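Local atomic coordinates of RNA methyltransferase, TrmH family (Porphyromonas gingivalis, PDB entry 2I6D), a protein that probably methylates RNA, as expected of a knotted SPOUT-class enzyme of the TrmH family that takes its methyl group from S-adenosylmethionine. Residues 179-185 against 219-225; 204-208 against 239-243. All blocks are in the same frame, centred on the assembly; numbering follows the deposited sequence. Where two conformers were deposited one is given.

Both contacts belong to the SpoU methylase part of the chain, and their centres lie about 12 Å apart. They share one parallel sheet, in which strands 179-182 and 201-206 are neighbours: contact 1 adds strand 222-225 to the far edge of 179-182, while contact 2 brings the start of helix 242-255 against the end of 201-206. Along the chain the four segments alternate, 179-185, 204-208, 219-225, 239-243, so the contacts cross in sequence. Tyr180 O to Val204 N (2.7 Å) and Ala182 N to Val204 O (3.1 Å) join them through the sheet. This region probably contributes to the knot and cofactor site, as in TrmH-family relatives.

Contact 1 of 2, residues 179-185 against 219-225; sequences VYGAFLD and EITDRLT
This is a parallel beta pairing in the sheet of the SpoU methylase fold, next to the short edge strand 187-188, between strands 179-182 and 222-225. The strand axes approach to 4.7 Å and diverge by 32°, with Tyr180 opposite Asp222, Gly181 opposite Arg223 and Ala182 opposite Leu224 (CA-CA 4.8-5.0 Å). The ladder runs Asp222 N to Val179 O (3.2 Å), Gly181 N to Asp222 O (3.1 Å), Leu224 N to Gly181 O (2.8 Å) and Phe183 N to Leu224 O (2.8 Å). Before it, Val179 O also accepts from Thr221 N (2.8 Å), and Thr221 OG1, with chi1 p, accepts from Val179 N (3.0 Å).

On one face Tyr180 CD2 meets Leu224 CD1 at 3.7 Å; helix 242-255 covers this face, Leu249 and Trp253 packing on Leu224 and Trp253 meeting Tyr180 edge-to-face. On the other, Gly181 leaves room for Phe183, whose CE2 would lie 2.7 Å from a CB there. Phe183 (chi1 m) reaches back, its CZ 3.9 Å from Ile220 CG1. Arg223 lays its guanidinium flat on this ring, CZ 3.6 Å from the centroid, while Arg223 NH2 donates to Asp185 O (2.9 Å). Thr225 points toward the partner segment; its OG1 donates to Phe183 O (3.2 Å). Backbone bonding fixes the register, and cation-pi stacking covers one face of the aromatic ring while the arginine still satisfies a carbonyl.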
ATOM      1  N   VAL A 179      18.110  -5.030   9.674  1.00 31.53           N
ATOM      2  CA  VAL A 179      17.312  -5.493   8.565  1.00 31.14           C
ATOM      3  C   VAL A 179      16.887  -6.931   8.820  1.00 31.81           C
ATOM      4  O   VAL A 179      17.689  -7.865   8.729  1.00 34.11           O
ATOM      5  CB  VAL A 179      18.058  -5.371   7.206  1.00 31.11           C
ATOM      6  CG1 VAL A 179      17.131  -5.780   6.065  1.00 31.15           C
ATOM      7  CG2 VAL A 179      18.572  -3.939   6.996  1.00 28.61           C
ATOM      8  N   TYR A 180      15.619  -7.096   9.145  1.00 30.63           N
ATOM      9  CA  TYR A 180      15.054  -8.404   9.443  1.00 31.23           C
ATOM     10  C   TYR A 180      14.397  -8.947   8.184  1.00 31.40           C
ATOM     11  O   TYR A 180      13.974  -8.177   7.303  1.00 31.39           O
ATOM     12  CB  TYR A 180      13.999  -8.263  10.548  1.00 31.47           C
ATOM     13  CG  TYR A 180      14.591  -7.840  11.851  1.00 30.27           C
ATOM     14  CD1 TYR A 180      14.727  -6.490  12.171  1.00 31.16           C
ATOM     15  CD2 TYR A 180      15.007  -8.791  12.780  1.00 31.44           C
ATOM     16  CE1 TYR A 180      15.280  -6.100  13.376  1.00 31.92           C
ATOM     17  CE2 TYR A 180      15.550  -8.418  13.988  1.00 33.28           C
ATOM     18  CZ  TYR A 180      15.682  -7.066  14.280  1.00 32.87           C
ATOM     19  OH  TYR A 180      16.244  -6.673  15.474  1.00 33.97           O
ATOM     20  N   GLY A 181      14.350 -10.265   8.082  1.00 31.78           N
ATOM     21  CA  GLY A 181      13.697 -10.937   6.954  1.00 31.64           C
ATOM     22  C   GLY A 181      12.955 -12.167   7.414  1.00 32.52           C
ATOM     23  O   GLY A 181      13.429 -12.895   8.303  1.00 32.38           O
ATOM     24  N   ALA A 182      11.812 -12.431   6.780  1.00 32.20           N
ATOM     25  CA  ALA A 182      10.997 -13.594   7.102  1.00 32.15           C
ATOM     26  C   ALA A 182      11.396 -14.762   6.189  1.00 33.03           C
ATOM     27  O   ALA A 182      11.316 -14.648   4.951  1.00 32.48           O
ATOM     28  CB  ALA A 182       9.518 -13.261   6.920  1.00 32.49           C
ATOM     29  N   PHE A 183      11.874 -15.846   6.802  1.00 32.09           N
ATOM     30  CA  PHE A 183      12.386 -17.003   6.066  1.00 33.75           C
ATOM     31  C   PHE A 183      11.811 -18.269   6.644  1.00 34.52           C
ATOM     32  O   PHE A 183      11.275 -18.257   7.750  1.00 34.23           O
ATOM     33  CB  PHE A 183      13.902 -17.080   6.180  1.00 33.86           C
ATOM     34  CG  PHE A 183      14.617 -15.975   5.443  1.00 35.64           C
ATOM     35  CD1 PHE A 183      14.917 -16.104   4.087  1.00 37.80           C
ATOM     36  CD2 PHE A 183      14.993 -14.815   6.106  1.00 35.92           C
ATOM     37  CE1 PHE A 183      15.586 -15.072   3.401  1.00 36.25           C
ATOM     38  CE2 PHE A 183      15.652 -13.791   5.443  1.00 35.77           C
ATOM     39  CZ  PHE A 183      15.967 -13.933   4.084  1.00 36.20           C
ATOM     40  N   LEU A 184      11.915 -19.362   5.901  1.00 35.43           N
ATOM     41  CA  LEU A 184      11.450 -20.645   6.402  1.00 36.31           C
ATOM     42  C   LEU A 184      12.458 -21.272   7.360  1.00 36.92           C
ATOM     43  O   LEU A 184      12.123 -22.159   8.147  1.00 36.81           O
ATOM     44  CB  LEU A 184      11.133 -21.580   5.234  1.00 37.32           C
ATOM     45  CG  LEU A 184       9.933 -21.135   4.384  1.00 38.29           C
ATOM     46  CD1 LEU A 184       9.687 -22.105   3.217  1.00 39.52           C
ATOM     47  CD2 LEU A 184       8.657 -20.968   5.245  1.00 39.32           C
ATOM     48  N   ASP A 185      13.699 -20.816   7.250  1.00 37.68           N
ATOM     49  CA  ASP A 185      14.794 -21.220   8.136  0.50 38.35           C
ATOM     50  C   ASP A 185      15.371 -19.946   8.746  1.00 38.32           C
ATOM     51  O   ASP A 185      15.751 -19.018   8.015  1.00 39.18           O
ATOM     52  CB  ASP A 185      15.887 -21.952   7.342  0.50 38.88           C
ATOM     53  CG  ASP A 185      17.137 -22.256   8.178  0.50 40.76           C
ATOM     54  OD1 ASP A 185      17.588 -21.370   8.941  0.50 43.59           O
ATOM     55  OD2 ASP A 185      17.686 -23.378   8.058  0.50 42.59           O
ATOM     56  N   GLU A 219      21.432  -8.975   2.057  1.00 32.05           N
ATOM     57  CA  GLU A 219      21.469  -7.734   2.818  1.00 31.94           C
ATOM     58  C   GLU A 219      20.793  -7.828   4.188  1.00 32.36           C
ATOM     59  O   GLU A 219      20.756  -6.835   4.927  1.00 33.45           O
ATOM     60  CB  GLU A 219      20.795  -6.615   2.018  1.00 32.45           C
ATOM     61  CG  GLU A 219      21.487  -6.290   0.702  1.00 31.91           C
ATOM     62  CD  GLU A 219      22.936  -5.807   0.866  1.00 35.65           C
ATOM     63  OE1 GLU A 219      23.318  -5.261   1.929  1.00 36.26           O
ATOM     64  OE2 GLU A 219      23.700  -5.985  -0.088  1.00 33.27           O
ATOM     65  N   ILE A 220      20.219  -8.986   4.493  1.00 31.20           N
ATOM     66  CA  ILE A 220      19.463  -9.192   5.725  1.00 30.76           C
ATOM     67  C   ILE A 220      20.411  -9.431   6.887  1.00 30.45           C
ATOM     68  O   ILE A 220      21.344 -10.242   6.767  1.00 29.80           O
ATOM     69  CB  ILE A 220      18.587 -10.456   5.619  1.00 31.10           C
ATOM     70  CG1 ILE A 220      17.662 -10.416   4.387  1.00 34.04           C
ATOM     71  CG2 ILE A 220      17.878 -10.731   6.910  1.00 29.26           C
ATOM     72  CD1 ILE A 220      16.574  -9.408   4.372  1.00 30.38           C
ATOM     73  N   THR A 221      20.197  -8.733   8.004  1.00 30.26           N
ATOM     74  CA  THR A 221      21.090  -8.920   9.164  1.00 30.92           C
ATOM     75  C   THR A 221      20.582  -9.991  10.120  1.00 31.21           C
ATOM     76  O   THR A 221      21.366 -10.638  10.791  1.00 31.65           O
ATOM     77  CB  THR A 221      21.369  -7.611   9.946  1.00 30.68           C
ATOM     78  OG1 THR A 221      20.138  -7.048  10.433  1.00 32.58           O
ATOM     79  CG2 THR A 221      22.079  -6.626   9.073  1.00 31.29           C
ATOM     80  N   ASP A 222      19.277 -10.197  10.139  1.00 30.78           N
ATOM     81  CA  ASP A 222      18.624 -11.043  11.141  1.00 31.40           C
ATOM     82  C   ASP A 222      17.480 -11.819  10.484  1.00 30.66           C
ATOM     83  O   ASP A 222      16.434 -11.246  10.147  1.00 29.96           O
ATOM     84  CB  ASP A 222      18.069 -10.164  12.265  1.00 31.44           C
ATOM     85  CG  ASP A 222      19.159  -9.413  13.023  1.00 34.81           C
ATOM     86  OD1 ASP A 222      19.619  -9.957  14.043  1.00 36.50           O
ATOM     87  OD2 ASP A 222      19.590  -8.315  12.599  1.00 37.41           O
ATOM     88  N   ARG A 223      17.670 -13.126  10.315  1.00 30.55           N
ATOM     89  CA  ARG A 223      16.606 -13.971   9.744  1.00 30.27           C
ATOM     90  C   ARG A 223      15.627 -14.425  10.818  1.00 30.42           C
ATOM     91  O   ARG A 223      16.053 -14.973  11.833  1.00 31.09           O
ATOM     92  CB  ARG A 223      17.198 -15.223   9.090  1.00 30.29           C
ATOM     93  CG  ARG A 223      18.072 -14.949   7.933  1.00 30.67           C
ATOM     94  CD  ARG A 223      18.756 -16.262   7.496  1.00 33.99           C
ATOM     95  NE  ARG A 223      18.800 -16.264   6.045  1.00 38.16           N
ATOM     96  CZ  ARG A 223      18.132 -17.093   5.250  1.00 38.39           C
ATOM     97  NH1 ARG A 223      18.279 -16.948   3.941  1.00 38.58           N
ATOM     98  NH2 ARG A 223      17.366 -18.076   5.736  1.00 35.25           N
ATOM     99  N   LEU A 224      14.339 -14.233  10.556  1.00 29.97           N
ATOM    100  CA  LEU A 224      13.263 -14.642  11.445  1.00 31.61           C
ATOM    101  C   LEU A 224      12.398 -15.720  10.795  1.00 32.22           C
ATOM    102  O   LEU A 224      12.147 -15.707   9.578  1.00 33.78           O
ATOM    103  CB  LEU A 224      12.353 -13.439  11.784  1.00 30.96           C
ATOM    104  CG  LEU A 224      13.074 -12.209  12.371  1.00 31.83           C
ATOM    105  CD1 LEU A 224      12.059 -11.096  12.599  1.00 31.92           C
ATOM    106  CD2 LEU A 224      13.742 -12.596  13.710  1.00 31.45           C
ATOM    107  N   THR A 225      11.883 -16.611  11.628  1.00 32.68           N
ATOM    108  CA  THR A 225      10.977 -17.641  11.154  1.00 32.79           C
ATOM    109  C   THR A 225       9.782 -17.700  12.097  1.00 32.04           C
ATOM    110  O   THR A 225       9.920 -17.468  13.298  1.00 31.60           O
ATOM    111  CB  THR A 225      11.678 -19.007  11.125  1.00 33.76           C
ATOM    112  OG1 THR A 225      12.900 -18.894  10.388  1.00 36.39           O
ATOM    113  CG2 THR A 225      10.822 -20.038  10.437  1.00 34.07           C
TER

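Contact 2 of 2, residues 204-208 against 239-243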
ATOM      1  N   VAL A 204      11.731  -7.357   5.943  1.00 28.41           N
ATOM      2  CA  VAL A 204      11.576  -7.734   4.545  1.00 28.60           C
ATOM      3  C   VAL A 204      10.664  -8.949   4.433  1.00 29.39           C
ATOM      4  O   VAL A 204      10.888  -9.978   5.107  1.00 29.21           O
ATOM      5  CB  VAL A 204      12.944  -8.076   3.880  1.00 28.50           C
ATOM      6  CG1 VAL A 204      12.743  -8.457   2.379  1.00 27.84           C
ATOM      7  CG2 VAL A 204      13.987  -6.862   4.017  1.00 27.15           C
ATOM      8  N   LEU A 205       9.675  -8.850   3.549  1.00 29.60           N
ATOM      9  CA  LEU A 205       8.730  -9.942   3.294  1.00 31.03           C
ATOM     10  C   LEU A 205       8.757 -10.278   1.801  1.00 31.89           C
ATOM     11  O   LEU A 205       8.635  -9.378   0.967  1.00 31.93           O
ATOM     12  CB  LEU A 205       7.328  -9.509   3.712  1.00 31.81           C
ATOM     13  CG  LEU A 205       7.360  -9.267   5.245  1.00 34.40           C
ATOM     14  CD1 LEU A 205       6.542  -8.081   5.659  1.00 34.95           C
ATOM     15  CD2 LEU A 205       6.938 -10.561   5.944  1.00 35.92           C
ATOM     16  N   GLY A 206       8.920 -11.555   1.459  1.00 32.83           N
ATOM     17  CA  GLY A 206       8.865 -11.979   0.046  1.00 33.92           C
ATOM     18  C   GLY A 206       7.581 -12.725  -0.290  1.00 35.36           C
ATOM     19  O   GLY A 206       6.809 -13.047   0.592  1.00 35.38           O
ATOM     20  N   SER A 207       7.360 -13.067  -1.556  1.00 38.08           N
ATOM     21  CA  SER A 207       6.184 -13.887  -1.863  1.00 39.78           C
ATOM     22  C   SER A 207       6.361 -15.290  -1.317  1.00 40.71           C
ATOM     23  O   SER A 207       7.471 -15.797  -1.298  1.00 40.81           O
ATOM     24  CB  SER A 207       5.945 -13.982  -3.342  1.00 39.37           C
ATOM     25  OG  SER A 207       6.944 -14.789  -3.929  1.00 43.47           O
ATOM     26  N   GLU A 208       5.257 -15.906  -0.886  1.00 41.30           N
ATOM     27  CA  GLU A 208       5.228 -17.322  -0.506  1.00 42.01           C
ATOM     28  C   GLU A 208       5.678 -18.239  -1.660  1.00 41.61           C
ATOM     29  O   GLU A 208       6.274 -19.291  -1.411  1.00 42.75           O
ATOM     30  CB  GLU A 208       3.838 -17.697   0.019  1.00 41.84           C
ATOM     31  CG  GLU A 208       3.439 -19.134  -0.157  1.00 43.00           C
ATOM     32  CD  GLU A 208       1.991 -19.391   0.223  1.00 43.75           C
ATOM     33  OE1 GLU A 208       1.125 -18.497   0.033  1.00 45.06           O
ATOM     34  OE2 GLU A 208       1.726 -20.507   0.707  1.00 46.27           O
ATOM     35  N   SER A 239       5.148 -22.932   3.321  1.00 40.62           N
ATOM     36  CA  SER A 239       5.192 -21.536   3.747  1.00 40.09           C
ATOM     37  C   SER A 239       3.815 -20.995   4.090  1.00 38.45           C
ATOM     38  O   SER A 239       2.815 -21.492   3.583  1.00 38.62           O
ATOM     39  CB  SER A 239       5.833 -20.661   2.663  1.00 40.44           C
ATOM     40  OG  SER A 239       6.003 -19.340   3.140  1.00 44.01           O
ATOM     41  N   LEU A 240       3.773 -19.983   4.958  1.00 36.83           N
ATOM     42  CA  LEU A 240       2.531 -19.278   5.237  1.00 34.98           C
ATOM     43  C   LEU A 240       2.335 -18.207   4.175  1.00 34.27           C
ATOM     44  O   LEU A 240       3.304 -17.687   3.639  1.00 32.99           O
ATOM     45  CB  LEU A 240       2.579 -18.598   6.604  1.00 35.77           C
ATOM     46  CG  LEU A 240       2.435 -19.478   7.845  1.00 35.87           C
ATOM     47  CD1 LEU A 240       2.749 -18.643   9.067  1.00 36.62           C
ATOM     48  CD2 LEU A 240       1.036 -20.105   7.902  1.00 36.56           C
ATOM     49  N   ASN A 241       1.074 -17.882   3.882  1.00 32.61           N
ATOM     50  CA  ASN A 241       0.760 -16.764   3.001  1.00 32.38           C
ATOM     51  C   ASN A 241       1.510 -15.506   3.510  1.00 31.45           C
ATOM     52  O   ASN A 241       1.655 -15.319   4.714  1.00 31.97           O
ATOM     53  CB  ASN A 241      -0.763 -16.570   2.995  1.00 33.18           C
ATOM     54  CG  ASN A 241      -1.184 -15.274   2.314  1.00 36.62           C
ATOM     55  OD1 ASN A 241      -1.184 -14.223   2.932  1.00 38.03           O
ATOM     56  ND2 ASN A 241      -1.514 -15.350   1.024  1.00 35.49           N
ATOM     57  N   VAL A 242       2.014 -14.666   2.600  1.00 29.65           N
ATOM     58  CA  VAL A 242       2.830 -13.519   3.027  1.00 29.92           C
ATOM     59  C   VAL A 242       2.064 -12.519   3.914  1.00 29.35           C
ATOM     60  O   VAL A 242       2.639 -11.936   4.815  1.00 28.51           O
ATOM     61  CB  VAL A 242       3.492 -12.786   1.802  1.00 29.92           C
ATOM     62  CG1 VAL A 242       2.431 -12.266   0.845  1.00 30.61           C
ATOM     63  CG2 VAL A 242       4.407 -11.649   2.290  1.00 31.53           C
ATOM     64  N   ALA A 243       0.779 -12.305   3.645  1.00 29.31           N
ATOM     65  CA  ALA A 243       0.017 -11.353   4.458  1.00 28.64           C
ATOM     66  C   ALA A 243      -0.207 -11.943   5.864  1.00 29.20           C
ATOM     67  O   ALA A 243      -0.240 -11.222   6.862  1.00 29.03           O
ATOM     68  CB  ALA A 243      -1.326 -11.031   3.771  1.00 29.40           C
TER
HETATM   69  O   HOH W   1      -1.628 -18.154  -0.072  1.00 46.87           O
HETATM   70  O   HOH W   2       4.059 -22.622   0.468  1.00 62.00           O
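Val204 lies too far back in strand 201-206 to touch segment 239-243, so the contact begins at Leu205, whose CB packs 3.9 Å from Val242 CG2. Branched Val242, in the first turn of helix 242-255, also fills the space beside Gly206, its CG2 3.3 Å from Gly206 O. Ser207 turns its CB away, its hydroxyl bonding to Arg210 N. Glu208 stretches along the approach to the helix, its CB 3.7 Å from Leu240 O. Two waters bridge its carboxylate to the other segment: water 1 links Glu208 OE1 (2.8 Å) to Asn241 ND2 (3.0 Å), water 2 more weakly Glu208 OE2 (3.2 Å) to Ser239 N (3.1 Å). N-cap Asn241 OD1 accepts weakly from Ala243 N (2.8 Å) and also from Ile244 N; its ND2 donates to Asn116. This capped helix start against a parallel strand end probably belongs to the family's C-terminal knot. Without direct hydrogen bonds, apolar packing joins the segments, and solvent mediates the polar link at the contact's solvent-facing end.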